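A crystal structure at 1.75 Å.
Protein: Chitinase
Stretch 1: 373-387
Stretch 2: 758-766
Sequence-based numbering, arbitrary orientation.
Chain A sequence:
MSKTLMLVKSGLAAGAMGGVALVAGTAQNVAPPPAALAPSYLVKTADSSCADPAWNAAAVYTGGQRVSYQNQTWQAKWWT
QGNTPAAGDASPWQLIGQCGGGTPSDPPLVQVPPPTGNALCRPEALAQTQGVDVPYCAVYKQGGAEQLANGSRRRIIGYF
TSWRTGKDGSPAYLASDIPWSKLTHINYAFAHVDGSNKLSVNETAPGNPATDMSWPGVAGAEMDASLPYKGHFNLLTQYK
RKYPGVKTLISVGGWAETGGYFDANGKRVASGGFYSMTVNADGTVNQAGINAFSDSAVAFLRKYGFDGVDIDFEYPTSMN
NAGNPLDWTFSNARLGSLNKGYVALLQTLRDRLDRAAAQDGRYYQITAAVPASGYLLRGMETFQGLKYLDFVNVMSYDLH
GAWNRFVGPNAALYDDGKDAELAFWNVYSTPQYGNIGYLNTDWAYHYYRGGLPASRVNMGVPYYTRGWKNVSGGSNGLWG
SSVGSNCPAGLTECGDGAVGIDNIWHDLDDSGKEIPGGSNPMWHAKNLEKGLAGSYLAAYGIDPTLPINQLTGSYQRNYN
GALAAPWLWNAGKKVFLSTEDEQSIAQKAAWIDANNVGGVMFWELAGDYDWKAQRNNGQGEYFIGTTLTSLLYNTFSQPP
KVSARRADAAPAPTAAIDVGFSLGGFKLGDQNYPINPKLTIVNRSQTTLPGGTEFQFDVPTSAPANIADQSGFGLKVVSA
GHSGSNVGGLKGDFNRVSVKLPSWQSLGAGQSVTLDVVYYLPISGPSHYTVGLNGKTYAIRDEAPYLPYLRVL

Stretch 1 373-387: SGYLLRGMETFQGLK
Stretch 2 (758-766) VYYLPISGP

A short helical turn and the loop after it pack against an irregular, largely extended loop segment some 380 residues later, through a small contact of 444 Å² held by proline packing, one arginine hydrogen bond, backbone polar contacts and bridging waters. Ser-373 (chi1 t) caps the turn: its OG accepts from Leu-376 N at 3.2 Å and, weakly, from Tyr-375 N at 3.1 Å. Type I and type II' turns follow, Leu-377 to Met-380 and Met-380 to Phe-383, then a 3-10 segment from Gln-384.

The register sets Arg-378 beside Pro-762 (CA to CA 5.5 Å) and Thr-382 beside Ser-764 (CA to CA 4.2 Å); numbers rise together, four residues matching two. Pro-762, C-gamma exo at phi/psi -60/149, points toward the turn; its compact ring puts CG 3.4 Å from Gly-374 O and CB 4.0 Å from Leu-377 CB, an apolar pairing. Arg-378 starts sideways, but its long t, t, m chain (chi4 -97°) brings the guanidinium edge to the other backbone, where NH2 donates to Tyr-760 O at 3.2 Å.

Thr-382 (-116/23, chi1 p) and Pro-762 are buried, with the largest covered areas. Threonine offers both a hydroxyl for water and a methyl, CG2, 4.3 Å from Tyr-759 OH. Its CA is 3.4 Å from Ile-763 O and its O 3.2 Å from Ser-764 CA, both CA-H...O contacts, while Gly-765 N donates a weak hydrogen bond to Thr-382 O at 3.4 Å. Gly-765 adopts 79/-130, where a CB would jam against the preceding carbonyl, so glycine fits; a cis peptide leads to Pro-766. Leu-386 (m, t) places CD1 3.7 Å from Ser-764 CB.

Three waters bridge the polar groups: water 1 donates to Glu-381 O (2.9 Å) and accepts from Ile-763 N (3.0 Å); water 2 donates to Thr-382 O (2.9 Å) and accepts from Gly-765 N (3.0 Å); water 3 joins Thr-382 OG1 (2.7 Å) to Gly-765 O (2.8 Å).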

# COMPACT_ATOMS: atom_id res chain seq x y z
N SER A 373 -2.29 -0.30 -8.16
CA SER A 373 -2.58 -0.67 -9.55
C SER A 373 -3.89 -1.43 -9.76
O SER A 373 -4.08 -2.52 -9.22
CB SER A 373 -1.44 -1.52 -10.11
OG SER A 373 -1.80 -2.06 -11.36
N GLY A 374 -4.79 -0.86 -10.57
CA GLY A 374 -6.02 -1.53 -10.90
C GLY A 374 -5.78 -2.83 -11.66
O GLY A 374 -6.60 -3.74 -11.61
N TYR A 375 -4.66 -2.90 -12.37
CA TYR A 375 -4.29 -4.13 -13.06
C TYR A 375 -3.99 -5.25 -12.06
O TYR A 375 -4.57 -6.34 -12.14
CB TYR A 375 -3.09 -3.89 -13.98
CG TYR A 375 -2.28 -5.13 -14.31
CD1 TYR A 375 -2.71 -6.03 -15.29
CD2 TYR A 375 -1.08 -5.40 -13.65
CE1 TYR A 375 -1.96 -7.16 -15.60
CE2 TYR A 375 -0.33 -6.53 -13.95
CZ TYR A 375 -0.77 -7.40 -14.92
OH TYR A 375 -0.03 -8.52 -15.22
N LEU A 376 -3.10 -4.99 -11.11
CA LEU A 376 -2.78 -5.99 -10.09
C LEU A 376 -4.02 -6.41 -9.31
O LEU A 376 -4.21 -7.59 -9.03
CB LEU A 376 -1.72 -5.46 -9.12
CG LEU A 376 -0.33 -5.18 -9.70
CD1 LEU A 376 0.61 -4.57 -8.67
CD2 LEU A 376 0.26 -6.46 -10.28
N LEU A 377 -4.85 -5.44 -8.96
CA LEU A 377 -6.01 -5.72 -8.12
C LEU A 377 -7.07 -6.54 -8.84
O LEU A 377 -7.92 -7.18 -8.21
CB LEU A 377 -6.61 -4.41 -7.61
CG LEU A 377 -5.77 -3.68 -6.55
CD1 LEU A 377 -6.30 -2.27 -6.35
CD2 LEU A 377 -5.73 -4.43 -5.21
N ARG A 378 -7.02 -6.56 -10.18
CA ARG A 378 -7.99 -7.35 -10.93
C ARG A 378 -7.80 -8.85 -10.62
O ARG A 378 -8.72 -9.64 -10.77
CB ARG A 378 -7.87 -7.09 -12.43
CG ARG A 378 -8.92 -7.81 -13.27
CD ARG A 378 -8.88 -7.33 -14.71
NE ARG A 378 -9.21 -5.91 -14.83
CZ ARG A 378 -10.42 -5.45 -15.14
NH1 ARG A 378 -11.42 -6.28 -15.35
NH2 ARG A 378 -10.62 -4.13 -15.25
N GLY A 379 -6.61 -9.21 -10.16
CA GLY A 379 -6.33 -10.59 -9.81
C GLY A 379 -6.34 -10.84 -8.31
O GLY A 379 -5.83 -11.86 -7.85
N MET A 380 -6.92 -9.93 -7.54
CA MET A 380 -6.93 -10.09 -6.08
C MET A 380 -8.34 -10.14 -5.49
O MET A 380 -8.56 -9.74 -4.34
CB MET A 380 -6.09 -8.97 -5.45
CG MET A 380 -4.61 -9.10 -5.87
SD MET A 380 -3.52 -7.72 -5.48
CE MET A 380 -3.60 -7.76 -3.70
N GLU A 381 -9.28 -10.68 -6.28
CA GLU A 381 -10.66 -10.93 -5.87
C GLU A 381 -11.27 -9.67 -5.25
O GLU A 381 -11.36 -8.66 -5.95
CB GLU A 381 -10.70 -12.14 -4.92
CG GLU A 381 -10.17 -13.40 -5.67
CD GLU A 381 -10.38 -14.72 -4.96
OE1 GLU A 381 -11.03 -14.73 -3.89
OE2 GLU A 381 -9.90 -15.76 -5.49
N THR A 382 -11.67 -9.70 -3.98
CA THR A 382 -12.15 -8.49 -3.31
C THR A 382 -11.26 -8.08 -2.14
O THR A 382 -11.70 -7.36 -1.23
CB THR A 382 -13.59 -8.68 -2.77
OG1 THR A 382 -13.62 -9.72 -1.78
CG2 THR A 382 -14.54 -9.05 -3.90
N PHE A 383 -10.00 -8.51 -2.16
CA PHE A 383 -9.06 -8.25 -1.06
C PHE A 383 -9.70 -8.61 0.29
O PHE A 383 -9.72 -7.80 1.22
CB PHE A 383 -8.59 -6.79 -1.07
CG PHE A 383 -7.15 -6.64 -0.64
CD1 PHE A 383 -6.70 -7.25 0.52
CD2 PHE A 383 -6.25 -5.94 -1.42
CE1 PHE A 383 -5.39 -7.14 0.92
CE2 PHE A 383 -4.92 -5.83 -1.03
CZ PHE A 383 -4.50 -6.43 0.14
N GLN A 384 -10.20 -9.84 0.37
CA GLN A 384 -10.85 -10.33 1.58
C GLN A 384 -9.96 -10.19 2.82
O GLN A 384 -10.46 -10.04 3.93
CB GLN A 384 -11.25 -11.80 1.38
CG GLN A 384 -12.34 -12.02 0.32
CD GLN A 384 -11.79 -12.33 -1.05
OE1 GLN A 384 -10.90 -11.63 -1.55
NE2 GLN A 384 -12.31 -13.39 -1.68
N GLY A 385 -8.64 -10.20 2.61
CA GLY A 385 -7.69 -10.11 3.71
C GLY A 385 -7.64 -8.78 4.44
O GLY A 385 -7.02 -8.69 5.50
N LEU A 386 -8.28 -7.74 3.91
CA LEU A 386 -8.26 -6.42 4.55
C LEU A 386 -8.76 -6.44 6.00
O LEU A 386 -8.29 -5.66 6.82
CB LEU A 386 -9.10 -5.42 3.74
CG LEU A 386 -8.53 -5.03 2.38
CD1 LEU A 386 -9.49 -4.09 1.66
CD2 LEU A 386 -7.17 -4.36 2.54
N LYS A 387 -9.69 -7.34 6.31
CA LYS A 387 -10.28 -7.37 7.65
C LYS A 387 -9.25 -7.72 8.74
O LYS A 387 -9.50 -7.46 9.91
CB LYS A 387 -11.44 -8.37 7.70
CG LYS A 387 -11.01 -9.81 7.49
CD LYS A 387 -12.20 -10.77 7.32
CE LYS A 387 -13.00 -10.91 8.60
NZ LYS A 387 -13.97 -12.05 8.53
N VAL A 758 -21.87 -8.48 -12.32
CA VAL A 758 -20.84 -8.01 -13.24
C VAL A 758 -20.52 -6.56 -12.94
O VAL A 758 -21.43 -5.74 -12.78
CB VAL A 758 -21.26 -8.12 -14.72
CG1 VAL A 758 -20.19 -7.56 -15.63
CG2 VAL A 758 -21.50 -9.54 -15.08
N TYR A 759 -19.24 -6.24 -12.83
CA TYR A 759 -18.79 -4.85 -12.73
C TYR A 759 -17.45 -4.72 -13.46
O TYR A 759 -16.87 -5.73 -13.87
CB TYR A 759 -18.70 -4.39 -11.27
CG TYR A 759 -17.91 -5.31 -10.36
CD1 TYR A 759 -18.51 -6.41 -9.74
CD2 TYR A 759 -16.58 -5.06 -10.08
CE1 TYR A 759 -17.78 -7.25 -8.90
CE2 TYR A 759 -15.85 -5.88 -9.25
CZ TYR A 759 -16.46 -6.98 -8.66
OH TYR A 759 -15.73 -7.79 -7.82
N TYR A 760 -16.96 -3.49 -13.63
CA TYR A 760 -15.94 -3.26 -14.65
C TYR A 760 -14.56 -2.83 -14.19
O TYR A 760 -13.61 -2.90 -14.97
CB TYR A 760 -16.48 -2.25 -15.67
CG TYR A 760 -17.55 -2.90 -16.50
CD1 TYR A 760 -17.20 -3.75 -17.55
CD2 TYR A 760 -18.89 -2.74 -16.19
CE1 TYR A 760 -18.16 -4.38 -18.29
CE2 TYR A 760 -19.87 -3.38 -16.94
CZ TYR A 760 -19.49 -4.20 -17.99
OH TYR A 760 -20.44 -4.84 -18.75
N LEU A 761 -14.44 -2.39 -12.94
CA LEU A 761 -13.13 -2.17 -12.33
C LEU A 761 -13.11 -2.81 -10.95
O LEU A 761 -14.17 -3.02 -10.35
CB LEU A 761 -12.80 -0.67 -12.25
CG LEU A 761 -12.37 -0.01 -13.57
CD1 LEU A 761 -12.35 1.52 -13.44
CD2 LEU A 761 -11.01 -0.52 -14.02
N PRO A 762 -11.91 -3.12 -10.43
CA PRO A 762 -11.85 -3.85 -9.16
C PRO A 762 -12.50 -3.12 -7.98
O PRO A 762 -12.52 -1.88 -7.92
CB PRO A 762 -10.34 -4.01 -8.93
CG PRO A 762 -9.78 -4.09 -10.34
CD PRO A 762 -10.59 -3.05 -11.09
N ILE A 763 -13.03 -3.92 -7.05
CA ILE A 763 -13.54 -3.43 -5.77
C ILE A 763 -13.03 -4.31 -4.64
O ILE A 763 -12.65 -5.47 -4.85
CB ILE A 763 -15.10 -3.44 -5.72
CG1 ILE A 763 -15.61 -4.88 -5.72
CG2 ILE A 763 -15.70 -2.63 -6.89
CD1 ILE A 763 -17.12 -5.01 -5.59
N SER A 764 -13.00 -3.74 -3.44
CA SER A 764 -12.85 -4.53 -2.22
C SER A 764 -14.20 -4.51 -1.51
O SER A 764 -15.13 -3.81 -1.93
CB SER A 764 -11.73 -3.99 -1.31
OG SER A 764 -12.01 -2.68 -0.85
N GLY A 765 -14.31 -5.28 -0.44
CA GLY A 765 -15.59 -5.43 0.23
C GLY A 765 -16.48 -6.40 -0.52
O GLY A 765 -16.05 -7.51 -0.84
N PRO A 766 -17.74 -6.02 -0.80
CA PRO A 766 -18.45 -4.79 -0.40
C PRO A 766 -18.62 -4.68 1.12
O PRO A 766 -18.08 -5.50 1.88
CB PRO A 766 -19.81 -4.93 -1.09
CG PRO A 766 -19.59 -5.89 -2.22
CD PRO A 766 -18.55 -6.85 -1.71
O HOH W 1 -13.12 -6.91 -7.51
O HOH W 2 -12.41 -6.63 1.52
O HOH W 3 -14.07 -8.69 0.67